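Local coordinates for protein EreC (Klebsiella pneumoniae, PDB 6XCQ) that probably hydrolyses the ester bond that closes the ring of macrolide antibiotics such as erythromycin, thereby giving resistance to them, at residues I195-G208 with Y257-F269. The protein carries 1 engineered substitution. Residues are numbered along the deposited sequence; the frame is centred on the assembly and turned at random. Where two conformers were deposited one is given.
Sequences IDGQSAVISSAKWG and YTLETLRIMRTFF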
loop_
_atom_site.group_PDB
_atom_site.type_symbol
_atom_site.label_atom_id
_atom_site.label_comp_id
_atom_site.label_asym_id
_atom_site.label_seq_id
_atom_site.Cartn_x
_atom_site.Cartn_y
_atom_site.Cartn_z
ATOM N N ILE A 195 -19.854 -4.112 10.542
ATOM C CA ILE A 195 -18.638 -3.462 10.050
ATOM C C ILE A 195 -18.710 -3.533 8.527
ATOM O O ILE A 195 -18.234 -4.482 7.907
ATOM C CB ILE A 195 -17.372 -4.115 10.604
ATOM C CG1 ILE A 195 -17.512 -4.415 12.099
ATOM C CG2 ILE A 195 -16.156 -3.235 10.338
ATOM C CD1 ILE A 195 -17.769 -3.207 12.940
ATOM N N ASP A 196 -19.325 -2.514 7.908
ATOM C CA ASP A 196 -19.560 -2.552 6.466
ATOM C C ASP A 196 -19.198 -1.240 5.770
ATOM O O ASP A 196 -19.770 -0.913 4.726
ATOM C CB ASP A 196 -21.017 -2.918 6.159
ATOM C CG ASP A 196 -22.010 -1.908 6.710
ATOM O OD1 ASP A 196 -21.588 -0.847 7.217
ATOM O OD2 ASP A 196 -23.227 -2.186 6.649
ATOM N N GLY A 197 -18.265 -0.476 6.326
ATOM C CA GLY A 197 -17.864 0.772 5.705
ATOM C C GLY A 197 -17.139 0.564 4.382
ATOM O O GLY A 197 -16.767 -0.545 3.994
ATOM N N GLN A 198 -16.946 1.666 3.660
ATOM C CA GLN A 198 -16.157 1.654 2.435
ATOM C C GLN A 198 -14.812 2.328 2.642
ATOM O O GLN A 198 -14.060 2.536 1.676
ATOM C CB GLN A 198 -16.932 2.319 1.293
ATOM C CG GLN A 198 -17.984 1.422 0.659
ATOM C CD GLN A 198 -17.387 0.342 -0.235
ATOM O OE1 GLN A 198 -16.202 0.372 -0.561
ATOM N NE2 GLN A 198 -18.214 -0.615 -0.640
ATOM N N SER A 199 -14.495 2.671 3.886
ATOM C CA SER A 199 -13.190 3.213 4.228
ATOM C C SER A 199 -12.966 2.985 5.714
ATOM O O SER A 199 -13.897 2.674 6.463
ATOM C CB SER A 199 -13.097 4.698 3.874
ATOM O OG SER A 199 -13.859 5.453 4.792
ATOM N N ALA A 200 -11.712 3.172 6.134
ATOM C CA ALA A 200 -11.353 2.948 7.533
ATOM C C ALA A 200 -12.156 3.843 8.474
ATOM O O ALA A 200 -12.530 3.417 9.572
ATOM C CB ALA A 200 -9.853 3.170 7.741
ATOM N N VAL A 201 -12.422 5.088 8.077
ATOM C CA VAL A 201 -13.122 5.992 8.986
ATOM C C VAL A 201 -14.566 5.541 9.187
ATOM O O VAL A 201 -15.090 5.583 10.307
ATOM C CB VAL A 201 -13.030 7.448 8.485
ATOM C CG1 VAL A 201 -13.360 7.515 7.045
ATOM C CG2 VAL A 201 -13.969 8.349 9.269
ATOM N N ILE A 202 -15.228 5.079 8.127
ATOM C CA ILE A 202 -16.598 4.598 8.291
ATOM C C ILE A 202 -16.620 3.313 9.113
ATOM O O ILE A 202 -17.347 3.207 10.106
ATOM C CB ILE A 202 -17.285 4.391 6.929
ATOM C CG1 ILE A 202 -17.222 5.655 6.057
ATOM C CG2 ILE A 202 -18.737 3.961 7.151
ATOM C CD1 ILE A 202 -17.733 6.919 6.734
ATOM N N SER A 203 -15.834 2.313 8.700
ATOM C CA SER A 203 -15.822 1.034 9.415
ATOM C C SER A 203 -15.430 1.204 10.879
ATOM O O SER A 203 -16.013 0.560 11.765
ATOM C CB SER A 203 -14.876 0.044 8.732
ATOM O OG SER A 203 -15.302 -0.285 7.426
ATOM N N SER A 204 -14.448 2.062 11.162
ATOM C CA SER A 204 -14.057 2.258 12.554
ATOM C C SER A 204 -15.173 2.912 13.357
ATOM O O SER A 204 -15.349 2.589 14.538
ATOM C CB SER A 204 -12.774 3.083 12.645
ATOM O OG SER A 204 -12.972 4.384 12.137
ATOM N N ALA A 205 -15.947 3.808 12.733
ATOM C CA ALA A 205 -17.121 4.363 13.402
ATOM C C ALA A 205 -18.144 3.275 13.728
ATOM O O ALA A 205 -18.735 3.280 14.815
ATOM C CB ALA A 205 -17.749 5.452 12.534
ATOM N N LYS A 206 -18.365 2.325 12.809
ATOM C CA LYS A 206 -19.277 1.222 13.112
ATOM C C LYS A 206 -18.719 0.323 14.213
ATOM O O LYS A 206 -19.477 -0.205 15.036
ATOM C CB LYS A 206 -19.557 0.399 11.851
ATOM C CG LYS A 206 -20.307 1.137 10.751
ATOM C CD LYS A 206 -21.813 1.040 10.958
ATOM C CE LYS A 206 -22.560 0.940 9.633
ATOM N NZ LYS A 206 -23.322 -0.352 9.534
ATOM N N TRP A 207 -17.398 0.135 14.239
ATOM C CA TRP A 207 -16.755 -0.642 15.295
ATOM C C TRP A 207 -17.023 -0.030 16.667
ATOM O O TRP A 207 -17.372 -0.735 17.621
ATOM C CB TRP A 207 -15.251 -0.726 15.016
ATOM C CG TRP A 207 -14.413 -1.358 16.119
ATOM C CD1 TRP A 207 -13.661 -0.710 17.042
ATOM C CD2 TRP A 207 -14.248 -2.763 16.379
ATOM N NE1 TRP A 207 -13.034 -1.616 17.875
ATOM C CE2 TRP A 207 -13.384 -2.884 17.486
ATOM C CE3 TRP A 207 -14.753 -3.924 15.783
ATOM C CZ2 TRP A 207 -13.004 -4.127 18.011
ATOM C CZ3 TRP A 207 -14.384 -5.163 16.309
ATOM C CH2 TRP A 207 -13.517 -5.253 17.414
ATOM N N GLY A 208 -16.865 1.288 16.780
ATOM C CA GLY A 208 -17.113 1.981 18.034
ATOM C C GLY A 208 -18.554 1.937 18.494
ATOM O O GLY A 208 -18.823 2.202 19.671
ATOM N N TYR A 257 -5.743 -8.707 12.234
ATOM C CA TYR A 257 -5.164 -7.368 12.149
ATOM C C TYR A 257 -6.209 -6.332 11.762
ATOM O O TYR A 257 -6.053 -5.144 12.087
ATOM C CB TYR A 257 -3.992 -7.370 11.169
ATOM C CG TYR A 257 -2.672 -7.817 11.792
ATOM C CD1 TYR A 257 -2.397 -9.167 12.027
ATOM C CD2 TYR A 257 -1.710 -6.883 12.150
ATOM C CE1 TYR A 257 -1.179 -9.573 12.605
ATOM C CE2 TYR A 257 -0.507 -7.265 12.711
ATOM C CZ TYR A 257 -0.242 -8.603 12.943
ATOM O OH TYR A 257 0.952 -8.939 13.516
ATOM N N THR A 258 -7.284 -6.745 11.085
ATOM C CA THR A 258 -8.352 -5.789 10.790
ATOM C C THR A 258 -9.040 -5.319 12.066
ATOM O O THR A 258 -9.248 -4.116 12.267
ATOM C CB THR A 258 -9.365 -6.398 9.825
ATOM O OG1 THR A 258 -8.729 -6.598 8.566
ATOM C CG2 THR A 258 -10.522 -5.451 9.620
ATOM N N LEU A 259 -9.386 -6.254 12.955
ATOM C CA LEU A 259 -10.021 -5.877 14.216
ATOM C C LEU A 259 -9.103 -4.999 15.071
ATOM O O LEU A 259 -9.553 -4.011 15.671
ATOM C CB LEU A 259 -10.443 -7.140 14.986
ATOM C CG LEU A 259 -11.456 -8.080 14.304
ATOM C CD1 LEU A 259 -12.078 -9.089 15.296
ATOM C CD2 LEU A 259 -12.556 -7.291 13.578
ATOM N N GLU A 260 -7.815 -5.338 15.150
ATOM C CA GLU A 260 -6.915 -4.522 15.964
ATOM C C GLU A 260 -6.749 -3.130 15.353
ATOM O O GLU A 260 -6.711 -2.125 16.074
ATOM C CB GLU A 260 -5.567 -5.227 16.122
ATOM C CG GLU A 260 -4.471 -4.386 16.795
ATOM C CD GLU A 260 -4.806 -3.949 18.220
ATOM O OE1 GLU A 260 -5.833 -4.385 18.790
ATOM O OE2 GLU A 260 -4.018 -3.153 18.776
ATOM N N THR A 261 -6.715 -3.048 14.024
ATOM C CA THR A 261 -6.594 -1.749 13.366
ATOM C C THR A 261 -7.863 -0.919 13.550
ATOM O O THR A 261 -7.786 0.302 13.731
ATOM C CB THR A 261 -6.250 -1.955 11.891
ATOM O OG1 THR A 261 -4.939 -2.507 11.809
ATOM C CG2 THR A 261 -6.252 -0.611 11.118
ATOM N N LEU A 262 -9.037 -1.569 13.561
ATOM C CA LEU A 262 -10.280 -0.864 13.880
ATOM C C LEU A 262 -10.246 -0.293 15.296
ATOM O O LEU A 262 -10.616 0.864 15.524
ATOM C CB LEU A 262 -11.468 -1.803 13.714
ATOM C CG LEU A 262 -11.858 -2.158 12.285
ATOM C CD1 LEU A 262 -12.810 -3.361 12.285
ATOM C CD2 LEU A 262 -12.484 -0.948 11.588
ATOM N N ARG A 263 -9.805 -1.099 16.262
ATOM C CA ARG A 263 -9.655 -0.619 17.633
ATOM C C ARG A 263 -8.694 0.557 17.702
ATOM O O ARG A 263 -8.964 1.547 18.392
ATOM C CB ARG A 263 -9.169 -1.752 18.537
ATOM C CG ARG A 263 -9.042 -1.370 20.017
ATOM C CD ARG A 263 -8.145 -2.353 20.799
ATOM N NE ARG A 263 -6.733 -2.235 20.413
ATOM C CZ ARG A 263 -5.931 -1.254 20.810
ATOM N NH1 ARG A 263 -6.387 -0.307 21.623
ATOM N NH2 ARG A 263 -4.671 -1.223 20.412
ATOM N N ILE A 264 -7.568 0.468 16.995
ATOM C CA ILE A 264 -6.598 1.557 17.018
ATOM C C ILE A 264 -7.169 2.799 16.337
ATOM O O ILE A 264 -7.078 3.907 16.871
ATOM C CB ILE A 264 -5.278 1.112 16.368
ATOM C CG1 ILE A 264 -4.596 0.045 17.231
ATOM C CG2 ILE A 264 -4.346 2.308 16.190
ATOM C CD1 ILE A 264 -3.546 -0.741 16.459
ATOM N N MET A 265 -7.743 2.634 15.136
ATOM C CA MET A 265 -8.320 3.767 14.410
ATOM C C MET A 265 -9.307 4.531 15.277
ATOM O O MET A 265 -9.408 5.761 15.183
ATOM C CB MET A 265 -9.016 3.291 13.129
ATOM C CG MET A 265 -8.197 3.404 11.839
ATOM S SD MET A 265 -6.546 2.661 11.934
ATOM C CE MET A 265 -5.452 4.073 11.987
ATOM N N ARG A 266 -10.039 3.815 16.137
ATOM C CA ARG A 266 -10.972 4.467 17.049
ATOM C C ARG A 266 -10.246 5.393 18.020
ATOM O O ARG A 266 -10.636 6.551 18.193
ATOM C CB ARG A 266 -11.787 3.422 17.802
ATOM C CG ARG A 266 -13.070 3.054 17.081
ATOM C CD ARG A 266 -13.906 4.291 16.838
ATOM N NE ARG A 266 -14.421 4.841 18.087
ATOM C CZ ARG A 266 -15.232 5.892 18.162
ATOM N NH1 ARG A 266 -15.621 6.514 17.057
ATOM N NH2 ARG A 266 -15.654 6.325 19.346
ATOM N N THR A 267 -9.186 4.899 18.669
ATOM C CA THR A 267 -8.409 5.774 19.544
ATOM C C THR A 267 -7.740 6.899 18.759
ATOM O O THR A 267 -7.623 8.024 19.257
ATOM C CB THR A 267 -7.356 4.976 20.314
ATOM O OG1 THR A 267 -6.429 4.382 19.395
ATOM C CG2 THR A 267 -8.007 3.893 21.135
ATOM N N PHE A 268 -7.305 6.618 17.522
ATOM C CA PHE A 268 -6.505 7.563 16.745
ATOM C C PHE A 268 -7.248 8.852 16.427
ATOM O O PHE A 268 -6.620 9.813 15.963
ATOM C CB PHE A 268 -6.020 6.911 15.452
ATOM N N PHE A 269 -8.561 8.895 16.643
ATOM C CA PHE A 269 -9.292 10.155 16.719
ATOM C C PHE A 269 -10.019 10.267 18.051
ATOM O O PHE A 269 -9.768 11.206 18.818
ATOM C CB PHE A 269 -10.308 10.293 15.575
ATOM C CG PHE A 269 -9.884 9.649 14.285
ATOM C CD1 PHE A 269 -8.871 10.194 13.515
ATOM C CD2 PHE A 269 -10.521 8.502 13.834
ATOM C CE1 PHE A 269 -8.494 9.602 12.317
ATOM C CE2 PHE A 269 -10.151 7.904 12.642
ATOM C CZ PHE A 269 -9.135 8.454 11.882
#
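Arg263, whose backbone runs beside the indole of Trp207, sends its guanidinium off to Glu260, where NH2 meets OE2 at 2.6 Å while NE holds OE1. The nitrogens approach both oxygens from the syn side, though well out of the carboxylate plane, and this side-on pair links residues one turn apart on helix 244-267, with the guanidinium leading away from the interface. That interface illustrates perpendicular helix packing: the segments 200-208 and 257-267 cross at 89°, with axes 8.7 Å apart, and no hydrogen bond joins them. A crossing this steep concentrates the contact around a few side chains, here chiefly Trp207 and Leu262. The tryptophan lays one indole face over Leu262, reaching it because a chi1 of 173° swings CG to the far side from its own N; Leu262 CB stands 4.0 Å from the centroid of the five-membered ring, 17° off its normal, in a CH-pi contact. In the same five-membered ring NE1 comes to 3.5 Å from Arg263 CA, and at the six-membered end CZ3 touches Leu259 CD2, the two side chains crossing at about a right angle; Ile219 of helix 212-231 also packs against both Trp207 and Leu259. The forked end of Leu262 divides its work: CD1 meets Ile195 CG2 at 3.9 Å, and CD2 presses on the helix backbone, 3.6 Å from Ser204 N. Ser203 also touches CD2 through its CB, while its hydroxyl is hydrogen-bonded to Thr160 O. On the next turn the bent chain of Arg266 passes Ser204 O with its CD at 3.2 Å, sets CG at the indole edge, and brings one guanidinium face against Gly208 CA.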